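Local coordinates for D-xylonate dehydratase (Caulobacter crescentus, PDB 5OYN), which catalyses the dehydration of D-xylonate to 2-dehydro-3-deoxy-D-arabinonate, and of D-gluconate with similar efficiency, using a [2Fe-2S] cluster and a magnesium ion, at residues E49-P55 with R85-I90; A278-A282 with V341-L345; Y313-V319 with P384-G390. All blocks are in the same frame, centred on the assembly; numbering follows the deposited sequence.

Contact 1 of 3, residues E49-P55 with R85-I90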
loop_
_atom_site.group_PDB
_atom_site.type_symbol
_atom_site.label_atom_id
_atom_site.label_comp_id
_atom_site.label_asym_id
_atom_site.label_seq_id
_atom_site.Cartn_x
_atom_site.Cartn_y
_atom_site.Cartn_z
ATOM N N GLU A 49 -2.083 21.953 8.085
ATOM C CA GLU A 49 -2.385 20.788 8.908
ATOM C C GLU A 49 -1.660 20.861 10.240
ATOM O O GLU A 49 -2.279 20.736 11.303
ATOM C CB GLU A 49 -2.002 19.510 8.173
ATOM C CG GLU A 49 -3.020 19.057 7.156
ATOM C CD GLU A 49 -2.435 18.046 6.204
ATOM O OE1 GLU A 49 -1.547 18.437 5.417
ATOM O OE2 GLU A 49 -2.850 16.863 6.260
ATOM N N LEU A 50 -0.349 21.069 10.205
ATOM C CA LEU A 50 0.453 21.018 11.418
ATOM C C LEU A 50 0.340 22.275 12.274
ATOM O O LEU A 50 0.841 22.279 13.404
ATOM C CB LEU A 50 1.922 20.772 11.061
ATOM C CG LEU A 50 2.253 19.395 10.481
ATOM C CD1 LEU A 50 3.554 19.423 9.673
ATOM C CD2 LEU A 50 2.326 18.353 11.587
ATOM N N ARG A 51 -0.307 23.330 11.781
ATOM C CA ARG A 51 -0.327 24.608 12.481
ATOM C C ARG A 51 -1.734 25.093 12.807
ATOM O O ARG A 51 -1.896 26.225 13.273
ATOM C CB ARG A 51 0.412 25.669 11.658
ATOM C CG ARG A 51 1.890 25.369 11.441
ATOM C CD ARG A 51 2.730 26.620 11.643
ATOM N NE ARG A 51 2.512 27.591 10.574
ATOM C CZ ARG A 51 2.943 28.849 10.604
ATOM N NH1 ARG A 51 3.615 29.292 11.655
ATOM N NH2 ARG A 51 2.701 29.662 9.585
ATOM N N SER A 52 -2.751 24.276 12.578
ATOM C CA SER A 52 -4.125 24.671 12.842
ATOM C C SER A 52 -4.596 24.289 14.238
ATOM O O SER A 52 -5.765 24.516 14.569
ATOM C CB SER A 52 -5.054 24.039 11.806
ATOM O OG SER A 52 -5.058 22.628 11.968
ATOM N N GLY A 53 -3.732 23.701 15.058
ATOM C CA GLY A 53 -4.134 23.349 16.399
ATOM C C GLY A 53 -4.958 22.090 16.532
ATOM O O GLY A 53 -5.486 21.836 17.621
ATOM N N LYS A 54 -5.102 21.297 15.469
ATOM C CA LYS A 54 -5.674 19.970 15.633
ATOM C C LYS A 54 -4.694 19.087 16.411
ATOM O O LYS A 54 -3.483 19.343 16.413
ATOM C CB LYS A 54 -5.981 19.337 14.278
ATOM C CG LYS A 54 -6.900 20.125 13.362
ATOM C CD LYS A 54 -7.346 19.239 12.185
ATOM C CE LYS A 54 -8.093 19.999 11.103
ATOM N NZ LYS A 54 -7.211 20.407 9.947
ATOM N N PRO A 55 -5.186 18.053 17.096
ATOM C CA PRO A 55 -4.264 17.176 17.830
ATOM C C PRO A 55 -3.594 16.154 16.921
ATOM O O PRO A 55 -4.210 15.576 16.019
ATOM C CB PRO A 55 -5.162 16.497 18.870
ATOM C CG PRO A 55 -6.519 16.500 18.245
ATOM C CD PRO A 55 -6.595 17.652 17.266
ATOM N N ARG A 85 -9.400 11.651 10.827
ATOM C CA ARG A 85 -9.520 12.838 9.985
ATOM C C ARG A 85 -10.953 13.350 9.904
ATOM O O ARG A 85 -11.175 14.567 9.880
ATOM C CB ARG A 85 -8.967 12.563 8.585
ATOM C CG ARG A 85 -7.668 13.295 8.380
ATOM C CD ARG A 85 -6.985 12.936 7.101
ATOM N NE ARG A 85 -5.534 12.946 7.265
ATOM C CZ ARG A 85 -4.795 14.051 7.336
ATOM N NH1 ARG A 85 -5.372 15.245 7.254
ATOM N NH2 ARG A 85 -3.475 13.962 7.488
ATOM N N ASP A 86 -11.938 12.453 9.834
ATOM C CA ASP A 86 -13.322 12.913 9.842
ATOM C C ASP A 86 -13.606 13.690 11.109
ATOM O O ASP A 86 -14.303 14.713 11.092
ATOM C CB ASP A 86 -14.290 11.732 9.722
ATOM C CG ASP A 86 -14.492 11.288 8.285
ATOM O OD1 ASP A 86 -13.624 11.605 7.432
ATOM O OD2 ASP A 86 -15.522 10.628 8.007
ATOM N N ALA A 87 -13.023 13.246 12.204
ATOM C CA ALA A 87 -13.322 13.768 13.518
ATOM C C ALA A 87 -12.451 14.960 13.886
ATOM O O ALA A 87 -12.707 15.599 14.917
ATOM C CB ALA A 87 -13.177 12.640 14.551
ATOM N N GLY A 88 -11.434 15.268 13.090
ATOM C CA GLY A 88 -10.690 16.499 13.229
ATOM C C GLY A 88 -9.291 16.429 13.799
ATOM O O GLY A 88 -8.794 17.451 14.259
ATOM N N GLY A 89 -8.649 15.263 13.799
ATOM C CA GLY A 89 -7.259 15.144 14.171
ATOM C C GLY A 89 -6.368 14.899 12.959
ATOM O O GLY A 89 -6.808 14.801 11.811
ATOM N N ILE A 90 -5.078 14.803 13.248
ATOM C CA ILE A 90 -4.047 14.547 12.251
ATOM C C ILE A 90 -3.365 13.239 12.641
ATOM O O ILE A 90 -2.726 13.167 13.695
ATOM C CB ILE A 90 -3.023 15.695 12.174
ATOM C CG1 ILE A 90 -3.713 17.025 11.851
ATOM C CG2 ILE A 90 -1.931 15.384 11.170
ATOM C CD1 ILE A 90 -4.143 17.159 10.405
#
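Ile90, Glu49 and Pro55 bury the most surface here, where two helix ends lead into neighbouring parallel strands, 56-61 and 90-95, of the four-stranded sheet. Helix 73-87 closes in a Schellman motif at Gly88, whose positive phi suits glycine, and the chain then turns into strand 90-95. The junction is sealed by Ile90 N donating to Pro55 O at 3.0 Å and 167°, and Ile90 is bonded onward to the backbone of Ile57, which places the pair at the start of the parallel strand pairing. Ile90 chi1 (-58°) puts CG1 beside Glu49 O and Lys54 CB, and chi2 then sets CD1 3.9 Å from Glu49 CB. Glu49 and Ile90 cross there at about a right angle. In the loop after helix 47-51, Lys54 passes its CB, CG and CD by Gly88 O, while Lys54 NZ pairs with Asp86 of a second subunit. Glu49 is shared as well: its OE1 takes the backbone N of Thr46 and a salt bridge from Arg79 of the second subunit, and Arg85 NH1 also binds Asp86 of that subunit. Within the chain, carboxylate and guanidinium planes are inclined by 54°; Glu49 OE2, tilted from the guanidinium plane, receives a bent bond from Arg85 NH1 at 3.2 Å through its anti lone pair and a second, weak one from Arg85 NH2.

Contact 2 of 3, residues A278-A282 with V341-L345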
loop_
_atom_site.group_PDB
_atom_site.type_symbol
_atom_site.label_atom_id
_atom_site.label_comp_id
_atom_site.label_asym_id
_atom_site.label_seq_id
_atom_site.Cartn_x
_atom_site.Cartn_y
_atom_site.Cartn_z
ATOM N N ALA A 278 -12.659 -10.103 37.021
ATOM C CA ALA A 278 -13.892 -10.874 36.997
ATOM C C ALA A 278 -14.128 -11.449 35.616
ATOM O O ALA A 278 -14.465 -12.634 35.474
ATOM C CB ALA A 278 -15.077 -10.007 37.428
ATOM N N LEU A 279 -13.925 -10.627 34.580
ATOM C CA LEU A 279 -14.132 -11.095 33.220
ATOM C C LEU A 279 -13.204 -12.255 32.888
ATOM O O LEU A 279 -13.642 -13.264 32.317
ATOM C CB LEU A 279 -13.930 -9.952 32.238
ATOM C CG LEU A 279 -13.852 -10.466 30.808
ATOM C CD1 LEU A 279 -15.252 -10.736 30.285
ATOM C CD2 LEU A 279 -13.143 -9.439 30.005
ATOM N N VAL A 280 -11.925 -12.143 33.256
ATOM C CA VAL A 280 -10.989 -13.220 32.947
ATOM C C VAL A 280 -11.525 -14.557 33.434
ATOM O O VAL A 280 -11.442 -15.569 32.727
ATOM C CB VAL A 280 -9.610 -12.930 33.548
ATOM C CG1 VAL A 280 -8.701 -14.131 33.332
ATOM C CG2 VAL A 280 -9.037 -11.688 32.938
ATOM N N ALA A 281 -12.110 -14.581 34.638
ATOM C CA ALA A 281 -12.506 -15.858 35.223
ATOM C C ALA A 281 -13.736 -16.425 34.528
ATOM O O ALA A 281 -13.779 -17.626 34.218
ATOM C CB ALA A 281 -12.757 -15.698 36.718
ATOM N N ALA A 282 -14.744 -15.577 34.273
ATOM C CA ALA A 282 -15.976 -16.026 33.626
ATOM C C ALA A 282 -15.743 -16.504 32.196
ATOM O O ALA A 282 -16.522 -17.330 31.695
ATOM C CB ALA A 282 -17.010 -14.898 33.617
ATOM N N VAL A 341 -20.528 -11.197 28.043
ATOM C CA VAL A 341 -20.013 -11.807 29.259
ATOM C C VAL A 341 -20.090 -10.813 30.408
ATOM O O VAL A 341 -20.553 -11.141 31.509
ATOM C CB VAL A 341 -18.576 -12.311 29.030
ATOM C CG1 VAL A 341 -18.092 -13.105 30.225
ATOM C CG2 VAL A 341 -18.500 -13.158 27.749
ATOM N N LEU A 342 -19.667 -9.572 30.153
ATOM C CA LEU A 342 -19.736 -8.525 31.166
ATOM C C LEU A 342 -21.171 -8.287 31.623
ATOM O O LEU A 342 -21.414 -7.987 32.797
ATOM C CB LEU A 342 -19.117 -7.234 30.621
ATOM C CG LEU A 342 -17.592 -7.306 30.510
ATOM C CD1 LEU A 342 -17.041 -6.086 29.828
ATOM C CD2 LEU A 342 -16.919 -7.521 31.878
ATOM N N TRP A 343 -22.134 -8.404 30.708
ATOM C CA TRP A 343 -23.529 -8.198 31.076
ATOM C C TRP A 343 -23.964 -9.225 32.106
ATOM O O TRP A 343 -24.522 -8.878 33.153
ATOM C CB TRP A 343 -24.396 -8.280 29.827
ATOM C CG TRP A 343 -25.867 -8.056 30.033
ATOM C CD1 TRP A 343 -26.553 -6.881 29.873
ATOM C CD2 TRP A 343 -26.844 -9.046 30.378
ATOM N NE1 TRP A 343 -27.894 -7.080 30.112
ATOM C CE2 TRP A 343 -28.097 -8.400 30.427
ATOM C CE3 TRP A 343 -26.780 -10.412 30.666
ATOM C CZ2 TRP A 343 -29.272 -9.076 30.751
ATOM C CZ3 TRP A 343 -27.947 -11.076 30.991
ATOM C CH2 TRP A 343 -29.176 -10.408 31.025
ATOM N N GLU A 344 -23.714 -10.501 31.803
ATOM C CA GLU A 344 -23.948 -11.596 32.735
ATOM C C GLU A 344 -23.417 -11.247 34.121
ATOM O O GLU A 344 -24.146 -11.323 35.114
ATOM C CB GLU A 344 -23.281 -12.861 32.180
ATOM C CG GLU A 344 -23.983 -14.172 32.443
ATOM C CD GLU A 344 -25.396 -14.260 31.875
ATOM O OE1 GLU A 344 -25.637 -13.801 30.744
ATOM O OE2 GLU A 344 -26.276 -14.811 32.577
ATOM N N LEU A 345 -22.160 -10.809 34.195
ATOM C CA LEU A 345 -21.563 -10.473 35.484
ATOM C C LEU A 345 -22.274 -9.289 36.130
ATOM O O LEU A 345 -22.655 -9.345 37.310
ATOM C CB LEU A 345 -20.072 -10.180 35.310
ATOM C CG LEU A 345 -19.200 -11.422 35.130
ATOM C CD1 LEU A 345 -17.858 -11.052 34.535
ATOM C CD2 LEU A 345 -19.028 -12.191 36.451
#
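Leu279 carries its CG opposite the backbone N (chi1 168°), and Val341 does the same with CG1 (chi1 -173°); these rotations bring Leu279 CD1 and Val341 CG1 to 3.7 Å, the two side chains crossing at about a right angle. Leu342 and Leu345 instead have CG anti to the carbonyl carbon. From that setting Leu342 CD2 meets both CB and CD1 of Leu279, lying 3.9 Å from Leu279 CB, so Leu279 CD1 is touched by Val341 and Leu342 together. Leu345 uses a single branch: CD1 lies over the backbone of helix 270-282, 3.9 Å from Ala278 O, and also touches Ala282 CB at 4.0 Å. Ala278 and Ala282, one turn apart, both direct CB at the partner helix. The methyl of Ala282 is met by Val341 CG1 as well as by Leu345 CD1. Every touching residue is buried and every side-chain contact is apolar. Ala221 and Ala225 of helix 215-225 pack against Leu279, Ala225 also reaching Leu342, while Met363 and Leu367 adjoin Leu342. The segment axes pass 10.0 Å apart with their directions at 106°, a nearly perpendicular crossing that makes an apolar helix-helix interface within the N-terminal family region, joining helices 270-282 and 337-347.

Contact 3 of 3, residues Y313-V319 with P384-G390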
loop_
_atom_site.group_PDB
_atom_site.type_symbol
_atom_site.label_atom_id
_atom_site.label_comp_id
_atom_site.label_asym_id
_atom_site.label_seq_id
_atom_site.Cartn_x
_atom_site.Cartn_y
_atom_site.Cartn_z
ATOM N N TYR A 313 -12.350 -16.354 42.361
ATOM C CA TYR A 313 -12.297 -17.806 42.170
ATOM C C TYR A 313 -13.686 -18.416 41.946
ATOM O O TYR A 313 -13.843 -19.325 41.119
ATOM C CB TYR A 313 -11.609 -18.467 43.368
ATOM C CG TYR A 313 -11.573 -19.983 43.304
ATOM C CD1 TYR A 313 -11.042 -20.638 42.194
ATOM C CD2 TYR A 313 -12.066 -20.760 44.351
ATOM C CE1 TYR A 313 -11.004 -22.016 42.130
ATOM C CE2 TYR A 313 -12.040 -22.143 44.291
ATOM C CZ TYR A 313 -11.503 -22.764 43.181
ATOM O OH TYR A 313 -11.466 -24.137 43.102
ATOM N N ASP A 314 -14.701 -17.950 42.678
ATOM C CA ASP A 314 -16.028 -18.552 42.610
ATOM C C ASP A 314 -16.894 -17.956 41.504
ATOM O O ASP A 314 -18.130 -17.973 41.616
ATOM C CB ASP A 314 -16.742 -18.433 43.958
ATOM C CG ASP A 314 -17.051 -16.988 44.338
ATOM O OD1 ASP A 314 -16.610 -16.053 43.620
ATOM O OD2 ASP A 314 -17.735 -16.791 45.373
ATOM N N ILE A 315 -16.274 -17.406 40.466
ATOM C CA ILE A 315 -16.998 -17.033 39.249
ATOM C C ILE A 315 -17.169 -18.280 38.385
ATOM O O ILE A 315 -16.176 -18.985 38.126
ATOM C CB ILE A 315 -16.244 -15.950 38.491
ATOM C CG1 ILE A 315 -15.974 -14.739 39.396
ATOM C CG2 ILE A 315 -17.016 -15.566 37.228
ATOM C CD1 ILE A 315 -17.020 -13.662 39.341
ATOM N N PRO A 316 -18.379 -18.601 37.934
ATOM C CA PRO A 316 -18.541 -19.746 37.030
ATOM C C PRO A 316 -18.031 -19.424 35.628
ATOM O O PRO A 316 -17.930 -18.263 35.214
ATOM C CB PRO A 316 -20.051 -19.991 37.023
ATOM C CG PRO A 316 -20.661 -18.655 37.348
ATOM C CD PRO A 316 -19.640 -17.877 38.169
ATOM N N LEU A 317 -17.695 -20.487 34.901
ATOM C CA LEU A 317 -17.257 -20.391 33.513
ATOM C C LEU A 317 -18.480 -20.317 32.612
ATOM O O LEU A 317 -19.314 -21.227 32.626
ATOM C CB LEU A 317 -16.404 -21.604 33.149
ATOM C CG LEU A 317 -16.156 -21.802 31.657
ATOM C CD1 LEU A 317 -15.233 -20.707 31.123
ATOM C CD2 LEU A 317 -15.598 -23.188 31.376
ATOM N N ILE A 318 -18.600 -19.253 31.817
ATOM C CA ILE A 318 -19.800 -19.072 31.006
ATOM C C ILE A 318 -19.552 -19.015 29.504
ATOM O O ILE A 318 -20.527 -19.093 28.745
ATOM C CB ILE A 318 -20.617 -17.842 31.450
ATOM C CG1 ILE A 318 -19.731 -16.614 31.598
ATOM C CG2 ILE A 318 -21.361 -18.148 32.743
ATOM C CD1 ILE A 318 -20.545 -15.342 31.747
ATOM N N VAL A 319 -18.314 -18.919 29.017
ATOM C CA VAL A 319 -18.084 -18.893 27.572
ATOM C C VAL A 319 -17.614 -20.267 27.117
ATOM O O VAL A 319 -16.681 -20.842 27.688
ATOM C CB VAL A 319 -17.101 -17.781 27.148
ATOM C CG1 VAL A 319 -17.409 -16.489 27.877
ATOM C CG2 VAL A 319 -15.648 -18.191 27.328
ATOM N N PRO A 384 -24.409 -22.425 34.544
ATOM C CA PRO A 384 -23.206 -22.238 33.732
ATOM C C PRO A 384 -22.589 -23.549 33.279
ATOM O O PRO A 384 -23.223 -24.606 33.325
ATOM C CB PRO A 384 -22.276 -21.494 34.689
ATOM C CG PRO A 384 -22.603 -22.102 36.005
ATOM C CD PRO A 384 -24.076 -22.464 35.978
ATOM N N LEU A 385 -21.339 -23.484 32.837
ATOM C CA LEU A 385 -20.653 -24.649 32.293
ATOM C C LEU A 385 -19.908 -25.419 33.356
ATOM O O LEU A 385 -19.754 -26.640 33.238
ATOM C CB LEU A 385 -19.643 -24.217 31.229
ATOM C CG LEU A 385 -20.057 -24.163 29.771
ATOM C CD1 LEU A 385 -18.930 -23.488 29.036
ATOM C CD2 LEU A 385 -20.289 -25.564 29.232
ATOM N N ALA A 386 -19.415 -24.702 34.361
ATOM C CA ALA A 386 -18.590 -25.206 35.443
ATOM C C ALA A 386 -18.557 -24.128 36.505
ATOM O O ALA A 386 -18.521 -22.937 36.176
ATOM C CB ALA A 386 -17.164 -25.531 34.981
ATOM N N GLU A 387 -18.593 -24.540 37.770
ATOM C CA GLU A 387 -18.472 -23.566 38.837
ATOM C C GLU A 387 -17.004 -23.402 39.228
ATOM O O GLU A 387 -16.123 -24.111 38.734
ATOM C CB GLU A 387 -19.346 -23.967 40.022
ATOM C CG GLU A 387 -20.826 -23.746 39.748
ATOM C CD GLU A 387 -21.724 -24.542 40.682
ATOM O OE1 GLU A 387 -21.367 -24.684 41.883
ATOM O OE2 GLU A 387 -22.786 -25.033 40.210
ATOM N N LYS A 388 -16.750 -22.420 40.092
ATOM C CA LYS A 388 -15.414 -22.109 40.612
ATOM C C LYS A 388 -14.369 -22.132 39.498
ATOM O O LYS A 388 -13.456 -22.958 39.475
ATOM C CB LYS A 388 -15.023 -23.069 41.743
ATOM C CG LYS A 388 -15.978 -23.078 42.931
ATOM C CD LYS A 388 -15.276 -23.474 44.225
ATOM C CE LYS A 388 -14.861 -24.942 44.220
ATOM N NZ LYS A 388 -15.296 -25.670 45.456
ATOM N N ALA A 389 -14.528 -21.205 38.555
ATOM C CA ALA A 389 -13.704 -21.205 37.350
ATOM C C ALA A 389 -12.542 -20.226 37.415
ATOM O O ALA A 389 -11.659 -20.283 36.548
ATOM C CB ALA A 389 -14.556 -20.893 36.121
ATOM N N GLY A 390 -12.520 -19.350 38.413
ATOM C CA GLY A 390 -11.446 -18.390 38.554
ATOM C C GLY A 390 -10.118 -19.058 38.824
ATOM O O GLY A 390 -10.007 -20.265 39.012
#
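Leu317 and Ala389 form the tight, buried part of this contact, and Tyr313 with Lys388 its more open end. At the buried part Leu317 CB meets Ala389 CB at 3.6 Å, and Leu317 CD2 lies 4.1 Å from Leu385 CD1. Leu317 is bonded through both N and O to the partner loop: Leu317 N donates to Ala386 O at 2.9 Å, and Leu317 O accepts Leu385 N at a C=O...N angle of 177°, nearly straight on. Further along, Ala389 N reaches Ile315 O at 2.8 Å, and Gly390 N binds Tyr313 O with a more bent carbonyl angle of 123°. The two prolines touch as well, Pro316 CB lying 3.5 Å from Pro384 CG. Ile315 packs onto helices 270-282 and 337-347; Ile318 points CB away, onto the same helices, but keeps CG2 on Pro384 CB. On the solvent side the contact is made by an exposed lysine: Lys388 CB sits over one face of the Tyr313 ring, 4.2 Å from its centroid and displaced toward the rim, a CH-pi contact. Lys388 CD continues to within 3.5 Å of Tyr313 CE2, while Gly390 O lies at the ring edge. Asp314, also exposed, turns away and is salt-bridged to Arg350. Neither segment is regular helix or strand; this is an irregular, backbone-bonded pairing of two loops that joins the regions matching the N-terminal and C-terminal dehydratase families.

In the fold
From the N terminus, contact 1 closes first: residues 49-55 and 85-90 enclose strand 56-61 and most of helix 73-87, at the entry to the parallel sheet, beside a second subunit. Its centre lies about 38 Å from that of contact 2 and 47 Å from that of contact 3, and it is complete before either begins. Contacts 2 and 3 instead cross, their segments alternating as 278-282, 313-319, 341-345 and 384-390. Their centres are about 9 Å apart and they touch: Ala282 O and Ile318 N, 2.8 Å apart, probably share a hydrogen bond, and Val341 packs on Ile318 and Val319. Together they tie the helical core to the loop preceding strand 392-393.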